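Hypothetical protein PH1789 (Pyrococcus horikoshii, PDB 1WR2) is of unknown function but belongs to the ATP-grasp family of proteins. Local coordinates at residues A[120-125]-A[138-143]; A[37-42]-A[111-116]. All blocks are in the same frame, centred on the assembly; numbering follows the deposited sequence.

Interaction 1. Residues A[120-125]-A[138-143]; sequences REVIIG and FGLGGI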
loop_
_atom_site.group_PDB
_atom_site.type_symbol
_atom_site.label_atom_id
_atom_site.label_comp_id
_atom_site.label_asym_id
_atom_site.label_seq_id
_atom_site.Cartn_x
_atom_site.Cartn_y
_atom_site.Cartn_z
ATOM N N ARG A 120 -14.155 -1.462 -4.900
ATOM C CA ARG A 120 -13.584 -1.415 -6.243
ATOM C C ARG A 120 -12.063 -1.299 -6.172
ATOM O O ARG A 120 -11.536 -0.347 -5.598
ATOM C CB ARG A 120 -14.147 -0.226 -7.021
ATOM C CG ARG A 120 -13.538 -0.061 -8.407
ATOM C CD ARG A 120 -13.930 -1.203 -9.331
ATOM N NE ARG A 120 -15.375 -1.251 -9.533
ATOM C CZ ARG A 120 -15.987 -2.098 -10.352
ATOM N NH1 ARG A 120 -15.278 -2.974 -11.056
ATOM N NH2 ARG A 120 -17.309 -2.069 -10.468
ATOM N N GLU A 121 -11.358 -2.263 -6.758
ATOM C CA GLU A 121 -9.902 -2.235 -6.737
ATOM C C GLU A 121 -9.304 -1.270 -7.749
ATOM O O GLU A 121 -9.635 -1.323 -8.937
ATOM C CB GLU A 121 -9.325 -3.630 -7.001
ATOM C CG GLU A 121 -9.492 -4.608 -5.865
ATOM C CD GLU A 121 -8.565 -5.804 -5.992
ATOM O OE1 GLU A 121 -7.324 -5.612 -5.968
ATOM O OE2 GLU A 121 -9.075 -6.937 -6.120
ATOM N N VAL A 122 -8.436 -0.380 -7.271
ATOM C CA VAL A 122 -7.749 0.564 -8.142
ATOM C C VAL A 122 -6.275 0.550 -7.753
ATOM O O VAL A 122 -5.897 0.003 -6.708
ATOM C CB VAL A 122 -8.282 2.015 -8.016
ATOM C CG1 VAL A 122 -9.781 2.053 -8.289
ATOM C CG2 VAL A 122 -7.951 2.580 -6.659
ATOM N N ILE A 123 -5.437 1.130 -8.601
ATOM C CA ILE A 123 -4.005 1.167 -8.333
ATOM C C ILE A 123 -3.441 2.546 -8.641
ATOM O O ILE A 123 -3.757 3.138 -9.673
ATOM C CB ILE A 123 -3.231 0.145 -9.217
ATOM C CG1 ILE A 123 -3.655 -1.291 -8.885
ATOM C CG2 ILE A 123 -1.727 0.307 -9.001
ATOM C CD1 ILE A 123 -2.960 -2.351 -9.760
ATOM N N ILE A 124 -2.619 3.061 -7.736
ATOM C CA ILE A 124 -1.972 4.343 -7.954
ATOM C C ILE A 124 -0.477 4.073 -7.921
ATOM O O ILE A 124 0.060 3.596 -6.912
ATOM C CB ILE A 124 -2.333 5.371 -6.871
ATOM C CG1 ILE A 124 -3.796 5.801 -7.029
ATOM C CG2 ILE A 124 -1.408 6.574 -6.975
ATOM C CD1 ILE A 124 -4.289 6.750 -5.943
ATOM N N GLY A 125 0.188 4.351 -9.036
ATOM C CA GLY A 125 1.619 4.132 -9.122
ATOM C C GLY A 125 2.408 5.406 -9.363
ATOM O O GLY A 125 1.880 6.397 -9.861
ATOM N N PHE A 138 -2.735 5.993 -12.708
ATOM C CA PHE A 138 -3.993 5.518 -12.157
ATOM C C PHE A 138 -4.624 4.524 -13.119
ATOM O O PHE A 138 -4.541 4.690 -14.335
ATOM C CB PHE A 138 -4.976 6.665 -11.941
ATOM C CG PHE A 138 -6.349 6.203 -11.557
ATOM C CD1 PHE A 138 -6.593 5.692 -10.284
ATOM C CD2 PHE A 138 -7.387 6.225 -12.486
ATOM C CE1 PHE A 138 -7.844 5.208 -9.940
ATOM C CE2 PHE A 138 -8.651 5.741 -12.151
ATOM C CZ PHE A 138 -8.881 5.230 -10.876
ATOM N N GLY A 139 -5.258 3.498 -12.563
ATOM C CA GLY A 139 -5.925 2.496 -13.372
ATOM C C GLY A 139 -6.592 1.508 -12.436
ATOM O O GLY A 139 -6.297 1.508 -11.240
ATOM N N LEU A 140 -7.492 0.674 -12.949
ATOM C CA LEU A 140 -8.153 -0.306 -12.093
ATOM C C LEU A 140 -7.202 -1.442 -11.751
ATOM O O LEU A 140 -6.256 -1.723 -12.492
ATOM C CB LEU A 140 -9.395 -0.897 -12.772
ATOM C CG LEU A 140 -10.623 -0.002 -12.957
ATOM C CD1 LEU A 140 -11.798 -0.849 -13.423
ATOM C CD2 LEU A 140 -10.968 0.683 -11.655
ATOM N N GLY A 141 -7.465 -2.096 -10.624
ATOM C CA GLY A 141 -6.633 -3.208 -10.203
ATOM C C GLY A 141 -7.243 -4.522 -10.650
ATOM O O GLY A 141 -7.937 -4.580 -11.664
ATOM N N GLY A 142 -6.999 -5.580 -9.888
ATOM C CA GLY A 142 -7.535 -6.876 -10.254
ATOM C C GLY A 142 -6.392 -7.764 -10.694
ATOM O O GLY A 142 -5.245 -7.324 -10.711
ATOM N N ILE A 143 -6.691 -9.005 -11.060
ATOM C CA ILE A 143 -5.643 -9.927 -11.484
ATOM C C ILE A 143 -5.325 -9.820 -12.976
ATOM O O ILE A 143 -4.344 -10.399 -13.453
ATOM C CB ILE A 143 -6.025 -11.382 -11.143
ATOM C CG1 ILE A 143 -7.374 -11.733 -11.773
ATOM C CG2 ILE A 143 -6.088 -11.554 -9.629
ATOM C CD1 ILE A 143 -7.798 -13.176 -11.560
HETATM O O HOH W 1 -4.997 -4.823 -7.151
#
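Phe138 holds CG anti to the backbone N (chi1 172°), which puts the ring on the side of Val122, whereas Val122 sets CG1 beside its own backbone N (chi1 -56°). Ring atom CE1 of Phe138 comes 3.8 Å from CB of Val122, the two side chains crossing obliquely, and Ile124 approaches the same ring at its edge through CG1. Leu140 CD2 also packs on Val122, 3.8 Å from CG1. On the other face of the sheet Ile123 lays CG1 and CD1 against CA of Gly141.

The backbones pair as the antiparallel arms of the hairpin formed by strands 120-129 and 133-140. Ile123 and Gly139 are the hydrogen-bonded pair: Ile123 N donates to Gly139 O at 2.8 Å, and the return bond from Gly139 N to Ile123 O is longer, 3.3 Å. Past the strand end, Gly141 N gives an almost straight bond to Glu121 O (2.9 Å), reaching it from above the carbonyl plane. A water donates to Glu121 OE1 at 2.7 Å and weakly accepts from Gly142 N.

Helix 173-177 covers Leu140 and Phe138 through Leu176, and helix 187-203 packs on Ile124 and Phe138. The contacts of Phe138 with Val122 and Ile124 are apolar; Gly141 is held directly by a backbone bond but Gly142 only weakly through water, so the hold on the chain probably lessens as it leaves the strand.

Interaction 2. Residues A[37-42]-A[111-116]; sequences PEEKLA and LVAPML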
loop_
_atom_site.group_PDB
_atom_site.type_symbol
_atom_site.label_atom_id
_atom_site.label_comp_id
_atom_site.label_asym_id
_atom_site.label_seq_id
_atom_site.Cartn_x
_atom_site.Cartn_y
_atom_site.Cartn_z
ATOM N N PRO A 37 -5.792 2.226 7.199
ATOM C CA PRO A 37 -6.435 1.776 8.436
ATOM C C PRO A 37 -5.443 1.383 9.528
ATOM O O PRO A 37 -4.264 1.134 9.257
ATOM C CB PRO A 37 -7.288 0.602 7.964
ATOM C CG PRO A 37 -6.429 0.004 6.886
ATOM C CD PRO A 37 -5.955 1.226 6.128
ATOM N N GLU A 38 -5.927 1.330 10.766
ATOM C CA GLU A 38 -5.080 0.973 11.897
ATOM C C GLU A 38 -4.520 -0.437 11.755
ATOM O O GLU A 38 -5.264 -1.383 11.491
ATOM C CB GLU A 38 -5.877 1.067 13.202
ATOM C CG GLU A 38 -5.042 0.923 14.468
ATOM C CD GLU A 38 -4.035 2.047 14.634
ATOM O OE1 GLU A 38 -4.388 3.211 14.356
ATOM O OE2 GLU A 38 -2.895 1.771 15.053
ATOM N N GLU A 39 -3.204 -0.559 11.920
ATOM C CA GLU A 39 -2.501 -1.840 11.843
ATOM C C GLU A 39 -1.391 -1.822 12.877
ATOM O O GLU A 39 -0.789 -0.778 13.131
ATOM C CB GLU A 39 -1.888 -2.050 10.460
ATOM C CG GLU A 39 -2.901 -2.181 9.354
ATOM C CD GLU A 39 -2.271 -2.145 7.973
ATOM O OE1 GLU A 39 -3.010 -2.376 6.995
ATOM O OE2 GLU A 39 -1.051 -1.882 7.866
ATOM N N LYS A 40 -1.115 -2.973 13.479
ATOM C CA LYS A 40 -0.071 -3.037 14.489
ATOM C C LYS A 40 1.053 -3.981 14.096
ATOM O O LYS A 40 0.818 -5.019 13.484
ATOM C CB LYS A 40 -0.651 -3.476 15.835
ATOM C CG LYS A 40 -1.400 -2.398 16.609
ATOM C CD LYS A 40 -2.793 -2.168 16.070
ATOM C CE LYS A 40 -3.659 -1.474 17.112
ATOM N NZ LYS A 40 -3.042 -0.210 17.597
ATOM N N LEU A 41 2.273 -3.614 14.460
ATOM C CA LEU A 41 3.442 -4.431 14.150
ATOM C C LEU A 41 3.824 -5.277 15.356
ATOM O O LEU A 41 4.382 -4.775 16.332
ATOM C CB LEU A 41 4.629 -3.545 13.751
ATOM C CG LEU A 41 5.922 -4.299 13.415
ATOM C CD1 LEU A 41 5.675 -5.238 12.268
ATOM C CD2 LEU A 41 7.024 -3.319 13.067
ATOM N N ALA A 42 3.520 -6.566 15.290
ATOM C CA ALA A 42 3.840 -7.477 16.382
ATOM C C ALA A 42 5.274 -7.996 16.251
ATOM O O ALA A 42 5.704 -8.380 15.173
ATOM C CB ALA A 42 2.853 -8.648 16.380
ATOM N N LEU A 111 2.894 -7.843 10.653
ATOM C CA LEU A 111 1.848 -6.841 10.645
ATOM C C LEU A 111 0.503 -7.517 10.896
ATOM O O LEU A 111 0.138 -8.487 10.214
ATOM C CB LEU A 111 1.846 -6.110 9.294
ATOM C CG LEU A 111 1.241 -4.706 9.247
ATOM C CD1 LEU A 111 1.822 -3.864 10.372
ATOM C CD2 LEU A 111 1.534 -4.060 7.896
ATOM N N VAL A 112 -0.209 -7.029 11.908
ATOM C CA VAL A 112 -1.529 -7.552 12.246
ATOM C C VAL A 112 -2.490 -6.472 11.774
ATOM O O VAL A 112 -2.480 -5.362 12.301
ATOM C CB VAL A 112 -1.716 -7.738 13.769
ATOM C CG1 VAL A 112 -3.069 -8.362 14.047
ATOM C CG2 VAL A 112 -0.607 -8.590 14.336
ATOM N N ALA A 113 -3.314 -6.794 10.784
ATOM C CA ALA A 113 -4.243 -5.823 10.239
ATOM C C ALA A 113 -5.664 -6.356 10.199
ATOM O O ALA A 113 -5.909 -7.535 10.433
ATOM C CB ALA A 113 -3.805 -5.426 8.838
ATOM N N PRO A 114 -6.626 -5.482 9.885
ATOM C CA PRO A 114 -8.017 -5.919 9.826
ATOM C C PRO A 114 -8.407 -6.459 8.453
ATOM O O PRO A 114 -7.718 -6.222 7.451
ATOM C CB PRO A 114 -8.780 -4.646 10.182
ATOM C CG PRO A 114 -7.945 -3.585 9.483
ATOM C CD PRO A 114 -6.525 -4.010 9.828
ATOM N N MET A 115 -9.497 -7.218 8.426
ATOM C CA MET A 115 -10.029 -7.744 7.180
ATOM C C MET A 115 -10.930 -6.627 6.672
ATOM O O MET A 115 -12.069 -6.471 7.123
ATOM C CB MET A 115 -10.843 -9.012 7.435
ATOM C CG MET A 115 -10.008 -10.285 7.520
ATOM S SD MET A 115 -9.239 -10.698 5.932
ATOM C CE MET A 115 -10.657 -11.374 5.057
ATOM N N LEU A 116 -10.407 -5.839 5.743
ATOM C CA LEU A 116 -11.146 -4.715 5.200
ATOM C C LEU A 116 -12.287 -5.127 4.281
ATOM O O LEU A 116 -12.197 -6.128 3.566
ATOM C CB LEU A 116 -10.188 -3.782 4.457
ATOM C CG LEU A 116 -9.087 -3.157 5.321
ATOM C CD1 LEU A 116 -8.106 -2.413 4.430
ATOM C CD2 LEU A 116 -9.709 -2.217 6.348
#
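Two backbone hydrogen bonds join Lys40 and Val112, an antiparallel hydrogen-bonded pair: Val112 N donates to Lys40 O at 2.8 Å, and Lys40 N to Val112 O at 3.0 Å. Each carbonyl is also approached by a CA-H, that of Leu111 at Lys40 O and that of Glu39 at Val112 O, and Leu111 CD1 lies 3.5 Å from Lys40 O. The two hydrogen bonds fasten strand 40-42, an outermost strand of its four-stranded antiparallel sheet, to strand 109-114.

Apolar contacts extend the pairing. Pro37 presents CG to Leu116 CD1 at 3.8 Å, the two side chains crossing at about a right angle, and Val226 of strand 225-234 touches both. Ala42 CB meets Val112 CG2 at 4.0 Å, with helix 45-55 packed on Ala42. Leu41 CB faces Leu111 CD1 more distantly.

Glu39 combines apolar and charged contacts. Its side chain runs extended beyond CG; CG lies against Ala113 CB at 3.4 Å, and OE2 reaches Leu111 CD2, also at 3.4 Å. Both carboxylate oxygens have hydrogen-bond partners outside the two segments, OE1 in a salt bridge with Lys26 of helix 22-30. A second salt bridge lies within segment 37-42, where Lys40 NZ meets Glu38 OE2 at 3.2 Å from above the carboxylate plane.

With CG against Ala113 CB and its charge paired with Lys26, Glu39 links the sheet edge to helix 22-30; the partners of its two oxygens together probably offset the cost of placing a carboxylate beside the methyls of Leu111 and Ala113.

Interactions 1 and 2 lie on opposite sides of the centre of the chain, about 21 Å apart between their centres, and make no direct touch. The chain nevertheless joins them closely: segments 111-116 and 120-125 are separated by three residues, as strand 109-114 of the four-stranded sheet gives way to strand 120-129 of the six-stranded one. Interaction 1 pairs the open ends of a local hairpin in the larger sheet; interaction 2 brings together segments with 68 residues between them. Strand 225-234 of the larger sheet reaches interaction 2 through Val226 and Val228, packing on Pro37 and Leu116, loop residues flanking strands 40-42 and 109-114. Both contacts belong to the ATP-grasp part of the chain.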